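Side-chain contacts in acetylcholine-binding protein (Bulinus truncatus, PDB 2BJ0), which probably binds acetylcholine and related ligands as a soluble pentameric homologue of the extracellular domain of nicotinic acetylcholine receptors: residues L7-G12 and V58-S63; D15-S20 and K79-D84; V139-W142 and Q148-L151. One frame throughout, in Å; residues are numbered along the deposited sequence.

Interaction 1: residues L7-G12 and V58-S63; sequences LNQITG and VPYYSS
I10 O takes a hydrogen bond of 2.8 Å from a water, and the same water meets Y61 OH at 3.1 Å. This bridge joins the N-terminal helix 4-12, which lies at one end of the Ig-like β-sandwich of the Cys-loop receptor ligand-binding domain, to the 3-10 turn after strand 45-57. No direct hydrogen bond crosses the contact. The rest is packing of Q9 and I10 against two tyrosines. I10 CG1 lies beside its own backbone N (chi1 -70°), which sets this branch against both tyrosines at once. CG1 is 3.6 Å from Y60 CE1, and its terminal CD1 is 3.7 Å from Y61 CD1. The Y60 ring has a neighbour over each face. Q9 NE2 lies over one, near the CE1 rim, with the amide plane 24° from that of the ring and Q9 CD 3.5 Å from Y60 CE1. Y61 CD1 sits above the centre of the opposite face. E13 accepts a hydrogen bond from Q9 NE2 and so steadies the amide. M80 packs on both I10 and Y61. V58 supports the Y61 ring from within its own segment, its CB 3.4 Å above the ring plane and over the centre.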
ATOM      1  N   LEU A   7       8.665  27.442  -5.949  1.00 30.69           N
ATOM      2  CA  LEU A   7       8.181  26.083  -5.790  1.00 32.90           C
ATOM      3  C   LEU A   7       6.884  26.081  -4.995  1.00 33.85           C
ATOM      4  O   LEU A   7       5.982  25.286  -5.251  1.00 35.79           O
ATOM      5  CB  LEU A   7       9.261  25.216  -5.139  1.00 32.44           C
ATOM      6  CG  LEU A   7       9.246  23.730  -5.423  1.00 33.73           C
ATOM      7  CD1 LEU A   7       9.049  23.442  -6.930  1.00 34.02           C
ATOM      8  CD2 LEU A   7      10.543  23.160  -4.916  1.00 34.15           C
ATOM      9  N   ASN A   8       6.747  27.015  -4.069  1.00 34.61           N
ATOM     10  CA  ASN A   8       5.500  27.147  -3.341  1.00 35.31           C
ATOM     11  C   ASN A   8       4.308  27.562  -4.205  1.00 34.26           C
ATOM     12  O   ASN A   8       3.190  27.126  -3.949  1.00 35.38           O
ATOM     13  CB  ASN A   8       5.679  28.117  -2.166  1.00 37.02           C
ATOM     14  CG  ASN A   8       6.751  27.655  -1.185  1.00 39.62           C
ATOM     15  OD1 ASN A   8       7.231  26.499  -1.235  1.00 43.22           O
ATOM     16  ND2 ASN A   8       7.134  28.557  -0.282  1.00 43.12           N
ATOM     17  N   GLN A   9       4.520  28.416  -5.208  1.00 31.87           N
ATOM     18  CA  GLN A   9       3.465  28.672  -6.208  1.00 29.91           C
ATOM     19  C   GLN A   9       3.197  27.393  -7.038  1.00 27.78           C
ATOM     20  O   GLN A   9       2.054  26.994  -7.211  1.00 28.99           O
ATOM     21  CB  GLN A   9       3.827  29.852  -7.149  1.00 29.59           C
ATOM     22  CG  GLN A   9       2.785  30.060  -8.260  1.00 30.73           C
ATOM     23  CD  GLN A   9       3.221  30.994  -9.378  1.00 31.57           C
ATOM     24  OE1 GLN A   9       4.370  31.427  -9.411  1.00 33.14           O
ATOM     25  NE2 GLN A   9       2.295  31.307 -10.295  1.00 30.57           N
ATOM     26  N   ILE A  10       4.261  26.766  -7.530  1.00 26.40           N
ATOM     27  CA  ILE A  10       4.203  25.562  -8.372  1.00 24.43           C
ATOM     28  C   ILE A  10       3.467  24.425  -7.658  1.00 25.13           C
ATOM     29  O   ILE A  10       2.543  23.837  -8.194  1.00 24.44           O
ATOM     30  CB  ILE A  10       5.635  25.139  -8.780  1.00 23.96           C
ATOM     31  CG1 ILE A  10       6.244  26.147  -9.767  1.00 24.58           C
ATOM     32  CG2 ILE A  10       5.656  23.711  -9.376  1.00 22.34           C
ATOM     33  CD1 ILE A  10       7.686  25.874 -10.136  1.00 24.22           C
ATOM     34  N   THR A  11       3.862  24.125  -6.423  1.00 24.64           N
ATOM     35  CA  THR A  11       3.132  23.126  -5.666  1.00 24.22           C
ATOM     36  C   THR A  11       1.704  23.587  -5.340  1.00 25.41           C
ATOM     37  O   THR A  11       0.731  22.819  -5.417  1.00 25.29           O
ATOM     38  CB  THR A  11       3.931  22.833  -4.412  1.00 25.08           C
ATOM     39  OG1 THR A  11       5.248  22.438  -4.824  1.00 23.33           O
ATOM     40  CG2 THR A  11       3.343  21.603  -3.682  1.00 24.56           C
ATOM     41  N   GLY A  12       1.559  24.860  -5.002  1.00 25.76           N
ATOM     42  CA  GLY A  12       0.241  25.408  -4.733  1.00 25.90           C
ATOM     43  C   GLY A  12      -0.741  25.270  -5.862  1.00 26.21           C
ATOM     44  O   GLY A  12      -1.937  25.151  -5.610  1.00 26.16           O
ATOM     45  N   VAL A  58       6.379  24.413 -19.126  1.00 30.21           N
ATOM     46  CA  VAL A  58       5.679  25.460 -18.390  1.00 30.57           C
ATOM     47  C   VAL A  58       6.639  26.643 -18.282  1.00 30.99           C
ATOM     48  O   VAL A  58       7.577  26.608 -17.476  1.00 31.28           O
ATOM     49  CB  VAL A  58       5.223  24.990 -16.967  1.00 31.25           C
ATOM     50  CG1 VAL A  58       4.370  26.069 -16.281  1.00 30.20           C
ATOM     51  CG2 VAL A  58       4.465  23.674 -17.041  1.00 30.93           C
ATOM     52  N   PRO A  59       6.457  27.649 -19.138  1.00 31.54           N
ATOM     53  CA  PRO A  59       7.316  28.841 -19.136  1.00 32.06           C
ATOM     54  C   PRO A  59       7.639  29.413 -17.732  1.00 31.69           C
ATOM     55  O   PRO A  59       8.808  29.606 -17.403  1.00 31.93           O
ATOM     56  CB  PRO A  59       6.516  29.814 -19.999  1.00 31.94           C
ATOM     57  CG  PRO A  59       5.969  28.845 -21.102  1.00 32.11           C
ATOM     58  CD  PRO A  59       5.436  27.719 -20.206  1.00 31.61           C
ATOM     59  N   TYR A  60       6.628  29.625 -16.898  1.00 32.02           N
ATOM     60  CA  TYR A  60       6.886  30.226 -15.584  1.00 31.43           C
ATOM     61  C   TYR A  60       7.862  29.425 -14.667  1.00 30.96           C
ATOM     62  O   TYR A  60       8.466  30.013 -13.773  1.00 31.64           O
ATOM     63  CB  TYR A  60       5.578  30.673 -14.899  1.00 31.57           C
ATOM     64  CG  TYR A  60       4.875  29.706 -13.942  1.00 30.25           C
ATOM     65  CD1 TYR A  60       5.287  29.584 -12.618  1.00 30.83           C
ATOM     66  CD2 TYR A  60       3.757  28.998 -14.348  1.00 31.01           C
ATOM     67  CE1 TYR A  60       4.617  28.731 -11.724  1.00 29.36           C
ATOM     68  CE2 TYR A  60       3.072  28.144 -13.474  1.00 29.36           C
ATOM     69  CZ  TYR A  60       3.511  28.021 -12.161  1.00 30.85           C
ATOM     70  OH  TYR A  60       2.836  27.181 -11.304  1.00 32.11           O
ATOM     71  N   TYR A  61       8.036  28.120 -14.934  1.00 29.89           N
ATOM     72  CA  TYR A  61       8.981  27.251 -14.212  1.00 29.33           C
ATOM     73  C   TYR A  61      10.434  27.642 -14.437  1.00 30.87           C
ATOM     74  O   TYR A  61      11.298  27.301 -13.625  1.00 30.54           O
ATOM     75  CB  TYR A  61       8.834  25.747 -14.584  1.00 27.97           C
ATOM     76  CG  TYR A  61       7.568  25.007 -14.155  1.00 25.09           C
ATOM     77  CD1 TYR A  61       6.463  25.672 -13.609  1.00 23.84           C
ATOM     78  CD2 TYR A  61       7.467  23.621 -14.353  1.00 24.80           C
ATOM     79  CE1 TYR A  61       5.280  24.973 -13.269  1.00 25.26           C
ATOM     80  CE2 TYR A  61       6.306  22.920 -14.009  1.00 23.94           C
ATOM     81  CZ  TYR A  61       5.226  23.590 -13.478  1.00 25.38           C
ATOM     82  OH  TYR A  61       4.091  22.870 -13.153  1.00 26.85           O
ATOM     83  N   SER A  62      10.722  28.344 -15.531  1.00 32.00           N
ATOM     84  CA  SER A  62      12.131  28.659 -15.860  1.00 33.36           C
ATOM     85  C   SER A  62      12.835  29.495 -14.778  1.00 33.80           C
ATOM     86  O   SER A  62      14.051  29.473 -14.675  1.00 34.76           O
ATOM     87  CB  SER A  62      12.231  29.400 -17.196  1.00 33.02           C
ATOM     88  OG  SER A  62      11.658  30.695 -17.086  1.00 34.33           O
ATOM     89  N   SER A  63      12.068  30.228 -13.981  1.00 34.24           N
ATOM     90  CA  SER A  63      12.633  31.052 -12.928  1.00 34.77           C
ATOM     91  C   SER A  63      13.085  30.234 -11.725  1.00 35.45           C
ATOM     92  O   SER A  63      13.581  30.775 -10.743  1.00 34.02           O
ATOM     93  CB  SER A  63      11.611  32.079 -12.485  1.00 34.86           C
ATOM     94  OG  SER A  63      11.547  33.093 -13.457  1.00 36.34           O
TER
HETATM   95  O   HOH W   1       2.183  22.825 -10.745  1.00 28.63           O

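Interaction 2: residues D15-S20 and K79-D84; sequences DVIPLS and KMWTPD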
ATOM      1  N   ASP A  15      -2.762  21.108  -8.324  1.00 27.93           N
ATOM      2  CA  ASP A  15      -4.023  20.428  -8.598  1.00 28.76           C
ATOM      3  C   ASP A  15      -4.491  20.626 -10.041  1.00 28.74           C
ATOM      4  O   ASP A  15      -5.283  19.829 -10.509  1.00 29.48           O
ATOM      5  CB  ASP A  15      -5.157  20.903  -7.672  1.00 29.22           C
ATOM      6  CG  ASP A  15      -4.891  20.618  -6.191  1.00 32.48           C
ATOM      7  OD1 ASP A  15      -4.268  19.589  -5.859  1.00 37.00           O
ATOM      8  OD2 ASP A  15      -5.260  21.398  -5.286  1.00 37.90           O
ATOM      9  N   VAL A  16      -3.992  21.644 -10.747  1.00 27.92           N
ATOM     10  CA  VAL A  16      -4.616  22.055 -12.015  1.00 28.68           C
ATOM     11  C   VAL A  16      -3.613  22.074 -13.180  1.00 28.28           C
ATOM     12  O   VAL A  16      -2.474  22.487 -13.017  1.00 28.93           O
ATOM     13  CB  VAL A  16      -5.328  23.436 -11.844  1.00 28.70           C
ATOM     14  CG1 VAL A  16      -5.791  24.036 -13.179  1.00 29.65           C
ATOM     15  CG2 VAL A  16      -6.528  23.303 -10.913  1.00 29.75           C
ATOM     16  N   ILE A  17      -4.026  21.613 -14.349  1.00 27.96           N
ATOM     17  CA  ILE A  17      -3.132  21.596 -15.489  1.00 28.89           C
ATOM     18  C   ILE A  17      -2.643  23.033 -15.691  1.00 29.36           C
ATOM     19  O   ILE A  17      -3.434  23.962 -15.595  1.00 29.62           O
ATOM     20  CB  ILE A  17      -3.871  21.027 -16.717  1.00 28.87           C
ATOM     21  CG1 ILE A  17      -2.918  20.745 -17.861  1.00 29.24           C
ATOM     22  CG2 ILE A  17      -5.073  21.913 -17.120  1.00 28.25           C
ATOM     23  CD1 ILE A  17      -3.621  20.112 -19.046  1.00 31.86           C
ATOM     24  N   PRO A  18      -1.347  23.225 -15.906  1.00 31.69           N
ATOM     25  CA  PRO A  18      -0.799  24.562 -16.101  1.00 34.28           C
ATOM     26  C   PRO A  18      -0.968  25.043 -17.523  1.00 37.52           C
ATOM     27  O   PRO A  18      -0.162  24.722 -18.394  1.00 38.42           O
ATOM     28  CB  PRO A  18       0.680  24.387 -15.775  1.00 33.52           C
ATOM     29  CG  PRO A  18       0.978  22.980 -16.024  1.00 32.49           C
ATOM     30  CD  PRO A  18      -0.298  22.195 -15.963  1.00 31.74           C
ATOM     31  N   LEU A  19      -2.004  25.831 -17.752  1.00 40.94           N
ATOM     32  CA  LEU A  19      -2.218  26.424 -19.063  1.00 43.89           C
ATOM     33  C   LEU A  19      -1.876  27.914 -19.075  1.00 46.89           C
ATOM     34  O   LEU A  19      -1.785  28.560 -18.019  1.00 46.54           O
ATOM     35  CB  LEU A  19      -3.660  26.209 -19.496  1.00 43.34           C
ATOM     36  CG  LEU A  19      -4.121  24.757 -19.498  1.00 41.57           C
ATOM     37  CD1 LEU A  19      -5.613  24.728 -19.681  1.00 41.31           C
ATOM     38  CD2 LEU A  19      -3.428  23.947 -20.552  1.00 37.71           C
ATOM     39  N   SER A  20      -1.634  28.432 -20.279  1.00 50.45           N
ATOM     40  CA  SER A  20      -1.637  29.885 -20.539  1.00 53.90           C
ATOM     41  C   SER A  20      -2.371  30.116 -21.857  1.00 55.65           C
ATOM     42  O   SER A  20      -2.289  29.270 -22.764  1.00 56.67           O
ATOM     43  CB  SER A  20      -0.215  30.481 -20.554  1.00 54.18           C
ATOM     44  OG  SER A  20       0.604  29.908 -21.568  1.00 54.79           O
ATOM     45  N   LYS A  79       5.501  17.526  -6.192  1.00 28.11           N
ATOM     46  CA  LYS A  79       5.746  18.977  -6.130  1.00 28.72           C
ATOM     47  C   LYS A  79       5.111  19.782  -7.276  1.00 28.80           C
ATOM     48  O   LYS A  79       5.082  20.999  -7.219  1.00 29.34           O
ATOM     49  CB  LYS A  79       7.247  19.274  -6.064  1.00 28.90           C
ATOM     50  CG  LYS A  79       7.866  18.771  -4.743  1.00 32.18           C
ATOM     51  CD  LYS A  79       7.162  19.393  -3.568  1.00 37.36           C
ATOM     52  CE  LYS A  79       7.217  18.473  -2.346  1.00 42.84           C
ATOM     53  NZ  LYS A  79       6.409  19.053  -1.243  1.00 45.46           N
ATOM     54  N   MET A  80       4.608  19.115  -8.299  1.00 27.71           N
ATOM     55  CA  MET A  80       3.977  19.848  -9.406  1.00 28.68           C
ATOM     56  C   MET A  80       2.892  19.031 -10.076  1.00 27.36           C
ATOM     57  O   MET A  80       2.777  17.838  -9.823  1.00 28.37           O
ATOM     58  CB  MET A  80       5.038  20.242 -10.421  1.00 27.44           C
ATOM     59  CG  MET A  80       5.692  19.056 -11.052  1.00 29.77           C
ATOM     60  SD  MET A  80       6.655  19.536 -12.506  1.00 33.86           S
ATOM     61  CE  MET A  80       8.048  20.236 -11.625  1.00 32.85           C
ATOM     62  N   TRP A  81       2.066  19.674 -10.896  1.00 26.11           N
ATOM     63  CA  TRP A  81       1.124  18.941 -11.705  1.00 25.57           C
ATOM     64  C   TRP A  81       1.914  18.046 -12.646  1.00 25.12           C
ATOM     65  O   TRP A  81       2.929  18.482 -13.210  1.00 24.59           O
ATOM     66  CB  TRP A  81       0.292  19.923 -12.517  1.00 25.22           C
ATOM     67  CG  TRP A  81      -0.692  19.262 -13.417  1.00 23.92           C
ATOM     68  CD1 TRP A  81      -1.970  18.943 -13.116  1.00 23.93           C
ATOM     69  CD2 TRP A  81      -0.477  18.844 -14.772  1.00 23.96           C
ATOM     70  NE1 TRP A  81      -2.574  18.350 -14.197  1.00 24.99           N
ATOM     71  CE2 TRP A  81      -1.669  18.265 -15.223  1.00 24.67           C
ATOM     72  CE3 TRP A  81       0.631  18.875 -15.648  1.00 26.52           C
ATOM     73  CZ2 TRP A  81      -1.817  17.748 -16.524  1.00 24.45           C
ATOM     74  CZ3 TRP A  81       0.488  18.369 -16.947  1.00 23.53           C
ATOM     75  CH2 TRP A  81      -0.724  17.813 -17.365  1.00 24.04           C
ATOM     76  N   THR A  82       1.434  16.810 -12.824  1.00 24.60           N
ATOM     77  CA  THR A  82       1.961  15.875 -13.831  1.00 24.12           C
ATOM     78  C   THR A  82       0.773  15.255 -14.552  1.00 24.29           C
ATOM     79  O   THR A  82      -0.347  15.210 -14.016  1.00 23.88           O
ATOM     80  CB  THR A  82       2.856  14.752 -13.213  1.00 24.51           C
ATOM     81  OG1 THR A  82       2.128  14.079 -12.179  1.00 22.43           O
ATOM     82  CG2 THR A  82       4.091  15.346 -12.499  1.00 23.68           C
ATOM     83  N   PRO A  83       0.974  14.826 -15.797  1.00 24.46           N
ATOM     84  CA  PRO A  83      -0.154  14.301 -16.587  1.00 24.60           C
ATOM     85  C   PRO A  83      -0.832  13.113 -15.907  1.00 24.74           C
ATOM     86  O   PRO A  83      -0.151  12.228 -15.407  1.00 24.98           O
ATOM     87  CB  PRO A  83       0.527  13.848 -17.885  1.00 23.88           C
ATOM     88  CG  PRO A  83       1.684  14.815 -18.031  1.00 23.58           C
ATOM     89  CD  PRO A  83       2.227  14.892 -16.591  1.00 23.88           C
ATOM     90  N   ASP A  84      -2.158  13.080 -15.917  1.00 24.92           N
ATOM     91  CA  ASP A  84      -2.881  11.926 -15.387  1.00 25.20           C
ATOM     92  C   ASP A  84      -3.062  10.859 -16.464  1.00 24.96           C
ATOM     93  O   ASP A  84      -4.182  10.469 -16.765  1.00 25.24           O
ATOM     94  CB  ASP A  84      -4.227  12.355 -14.800  1.00 24.15           C
ATOM     95  CG  ASP A  84      -5.181  12.914 -15.857  1.00 28.88           C
ATOM     96  OD1 ASP A  84      -4.669  13.552 -16.825  1.00 25.60           O
ATOM     97  OD2 ASP A  84      -6.427  12.738 -15.814  1.00 29.82           O
TER
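D15-S20 and K79-D84 are both irregular loops, and their backbones are nearest at D15 and W81, whose CA atoms lie 6.2 Å apart. W81 and D84 are the fixed ends of the W-x-P-D signature of the Cys-loop receptor family, and the contact is built on the indole of W81. No hydrogen bond crosses between the two segments. W81 CG stands opposite its backbone N (chi1 178°), and this carries the indole to the chain of V16, I17 and P18. Those residues run along it from the pyrrole end to the benzene ring. The V16 carbonyl carbon is 3.5 Å from W81 CD1. I17 CA then sits over the five-membered ring in a CH-pi contact, 3.6 Å from the centroid and 11° off the ring normal. The I17 side chain points the same way as the indole and lies alongside it, with CG1 3.5 Å from W81 CZ2. P18 meets the same face at about a right angle to the tryptophan side chain, its CD 3.5 Å from W81 CE3. On the opposite face P83 N lies 3.7 Å above the ring plane. The indole is therefore held between the loop that follows helix 4-12 and its own chain.

Further packing comes from L25, and the W56 ring meets W81 edge-to-face. The D84 carboxylate is hydrogen-bonded to T143 OG1 and H144 ND1, which ties this signature to the turn after strand 133-141. D15 O lies near the plane of the indole at its edge, 4.3 Å from W81 CD1, and accepts a hydrogen bond from R101 NH1 of a neighbouring subunit.

Interaction 3: residues V139-W142 and Q148-L151; sequences VGSW and QFAL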
ATOM      1  N   VAL A 139      -2.953   4.539 -24.239  1.00 28.63           N
ATOM      2  CA  VAL A 139      -2.575   5.500 -23.206  1.00 27.45           C
ATOM      3  C   VAL A 139      -3.147   6.876 -23.491  1.00 27.47           C
ATOM      4  O   VAL A 139      -3.030   7.399 -24.631  1.00 25.26           O
ATOM      5  CB  VAL A 139      -1.030   5.680 -23.168  1.00 28.63           C
ATOM      6  CG1 VAL A 139      -0.603   6.425 -21.889  1.00 28.80           C
ATOM      7  CG2 VAL A 139      -0.300   4.345 -23.301  1.00 28.21           C
ATOM      8  N   GLY A 140      -3.740   7.500 -22.483  1.00 25.09           N
ATOM      9  CA  GLY A 140      -4.162   8.897 -22.654  1.00 24.70           C
ATOM     10  C   GLY A 140      -4.541   9.498 -21.321  1.00 25.51           C
ATOM     11  O   GLY A 140      -4.514   8.793 -20.300  1.00 25.61           O
ATOM     12  N   SER A 141      -4.853  10.791 -21.303  1.00 24.90           N
ATOM     13  CA  SER A 141      -5.291  11.416 -20.072  1.00 25.32           C
ATOM     14  C   SER A 141      -6.669  10.902 -19.728  1.00 26.23           C
ATOM     15  O   SER A 141      -7.560  10.810 -20.588  1.00 26.49           O
ATOM     16  CB  SER A 141      -5.309  12.924 -20.191  1.00 24.76           C
ATOM     17  OG  SER A 141      -5.980  13.517 -19.113  1.00 23.40           O
ATOM     18  N   TRP A 142      -6.848  10.559 -18.460  1.00 25.83           N
ATOM     19  CA  TRP A 142      -8.139  10.091 -18.016  1.00 25.88           C
ATOM     20  C   TRP A 142      -9.175  11.192 -17.928  1.00 25.72           C
ATOM     21  O   TRP A 142     -10.357  10.924 -18.138  1.00 25.74           O
ATOM     22  CB  TRP A 142      -8.011   9.419 -16.644  1.00 27.11           C
ATOM     23  CG  TRP A 142      -9.225   8.634 -16.264  1.00 27.42           C
ATOM     24  CD1 TRP A 142     -10.092   8.914 -15.262  1.00 28.34           C
ATOM     25  CD2 TRP A 142      -9.711   7.442 -16.895  1.00 29.02           C
ATOM     26  NE1 TRP A 142     -11.083   7.963 -15.213  1.00 29.82           N
ATOM     27  CE2 TRP A 142     -10.871   7.044 -16.201  1.00 28.11           C
ATOM     28  CE3 TRP A 142      -9.262   6.648 -17.964  1.00 30.32           C
ATOM     29  CZ2 TRP A 142     -11.598   5.903 -16.538  1.00 28.50           C
ATOM     30  CZ3 TRP A 142      -9.992   5.502 -18.304  1.00 29.65           C
ATOM     31  CH2 TRP A 142     -11.156   5.156 -17.598  1.00 28.02           C
ATOM     32  N   GLN A 148      -7.667  20.971 -23.416  1.00 31.61           N
ATOM     33  CA  GLN A 148      -6.692  21.296 -22.353  1.00 30.20           C
ATOM     34  C   GLN A 148      -5.368  20.555 -22.505  1.00 28.95           C
ATOM     35  O   GLN A 148      -4.321  21.114 -22.258  1.00 28.96           O
ATOM     36  CB  GLN A 148      -7.297  20.984 -20.979  1.00 30.21           C
ATOM     37  CG  GLN A 148      -8.408  21.913 -20.606  1.00 31.46           C
ATOM     38  CD  GLN A 148      -8.946  21.683 -19.206  1.00 35.50           C
ATOM     39  OE1 GLN A 148      -8.412  20.887 -18.443  1.00 35.13           O
ATOM     40  NE2 GLN A 148     -10.023  22.376 -18.876  1.00 37.07           N
ATOM     41  N   PHE A 149      -5.431  19.305 -22.960  1.00 28.20           N
ATOM     42  CA  PHE A 149      -4.310  18.377 -22.923  1.00 28.44           C
ATOM     43  C   PHE A 149      -4.184  17.754 -24.305  1.00 27.74           C
ATOM     44  O   PHE A 149      -4.959  16.880 -24.651  1.00 27.89           O
ATOM     45  CB  PHE A 149      -4.695  17.304 -21.916  1.00 27.31           C
ATOM     46  CG  PHE A 149      -3.626  16.315 -21.561  1.00 28.30           C
ATOM     47  CD1 PHE A 149      -3.254  15.299 -22.427  1.00 25.44           C
ATOM     48  CD2 PHE A 149      -3.121  16.288 -20.256  1.00 28.07           C
ATOM     49  CE1 PHE A 149      -2.318  14.349 -22.066  1.00 25.61           C
ATOM     50  CE2 PHE A 149      -2.205  15.313 -19.868  1.00 28.61           C
ATOM     51  CZ  PHE A 149      -1.798  14.334 -20.769  1.00 27.00           C
ATOM     52  N   ALA A 150      -3.215  18.197 -25.102  1.00 28.25           N
ATOM     53  CA  ALA A 150      -3.042  17.609 -26.427  1.00 28.40           C
ATOM     54  C   ALA A 150      -1.825  16.709 -26.463  1.00 28.56           C
ATOM     55  O   ALA A 150      -0.759  17.119 -26.061  1.00 28.63           O
ATOM     56  CB  ALA A 150      -2.944  18.710 -27.489  1.00 28.63           C
ATOM     57  N   LEU A 151      -2.002  15.470 -26.937  1.00 29.63           N
ATOM     58  CA  LEU A 151      -0.922  14.494 -27.056  1.00 30.27           C
ATOM     59  C   LEU A 151      -0.251  14.643 -28.402  1.00 31.92           C
ATOM     60  O   LEU A 151      -0.928  14.864 -29.409  1.00 31.61           O
ATOM     61  CB  LEU A 151      -1.461  13.062 -26.980  1.00 29.93           C
ATOM     62  CG  LEU A 151      -1.734  12.496 -25.593  1.00 30.81           C
ATOM     63  CD1 LEU A 151      -2.147  11.042 -25.668  1.00 30.47           C
ATOM     64  CD2 LEU A 151      -0.496  12.644 -24.734  1.00 28.68           C
TER
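S141 CB sits over the centre of the F149 ring, 3.6 Å from the centroid and only 5° off the ring normal. It is a CH-pi contact in which all six ring carbons lie at nearly equal distances from the methylene. The nearest approach is 3.8 Å, from S141 CB to F149 CE1, and even F149 CG is only 4.0 Å from S141 CB. F149 CG lies opposite its backbone N (chi1 -172°), and this extends the ring across to S141. L151 makes the second point of contact. Its CD1 approaches the backbone of the other strand, 3.9 Å from V139 O and 4.2 Å from G140 CA. Since G140 has no side chain, the leucine methyl meets bare backbone there.

The serine hydroxyl is engaged outside the two segments: S141 OG is hydrogen-bonded to D84 OD1 and also accepts a hydrogen bond from H144 N, which fixes its rotation while CB remains on the ring. Around F149 lie W81, P83, L85 and V27, so the ring is buried in the core. The next residue, W142, aligns with the loop B tryptophan of the aromatic box in this family, and its carbonyl O is hydrogen-bonded to the amine nitrogen of a 3-cyclohexyl-1-propylsulfonic acid molecule, probably from the crystallisation liquor.

The segment axes of 139-141 and 149-151 are 8.3 Å apart and run nearly antiparallel, but no backbone hydrogen bond joins them. They face each other across the β-sandwich. Strand 133-141 lies between strands 85-87 and 190-202 in one sheet, and strand 149-153 pairs in parallel with strand 25-40 in the other.

How the interactions relate
The three contacts run from the helical end of the subunit into the β-sandwich. Centres of interactions 1 and 2 are 10 Å apart, and those of 2 and 3 are 12 Å apart. Interactions 1 and 3 do not touch, their nearest atoms being about 11 Å apart. Along the chain the segments of 1 and 2 alternate, and interaction 3 comes after both. T11 OG1 with K79 O, a probable hydrogen bond, and V58 packed on P18 link the first two. D84 O with W142 N links the last two. Interactions 2 and 3 also meet the same neighbouring subunit. The chain of contacts thus joins the N-terminal helix to the loop B region at the subunit interface.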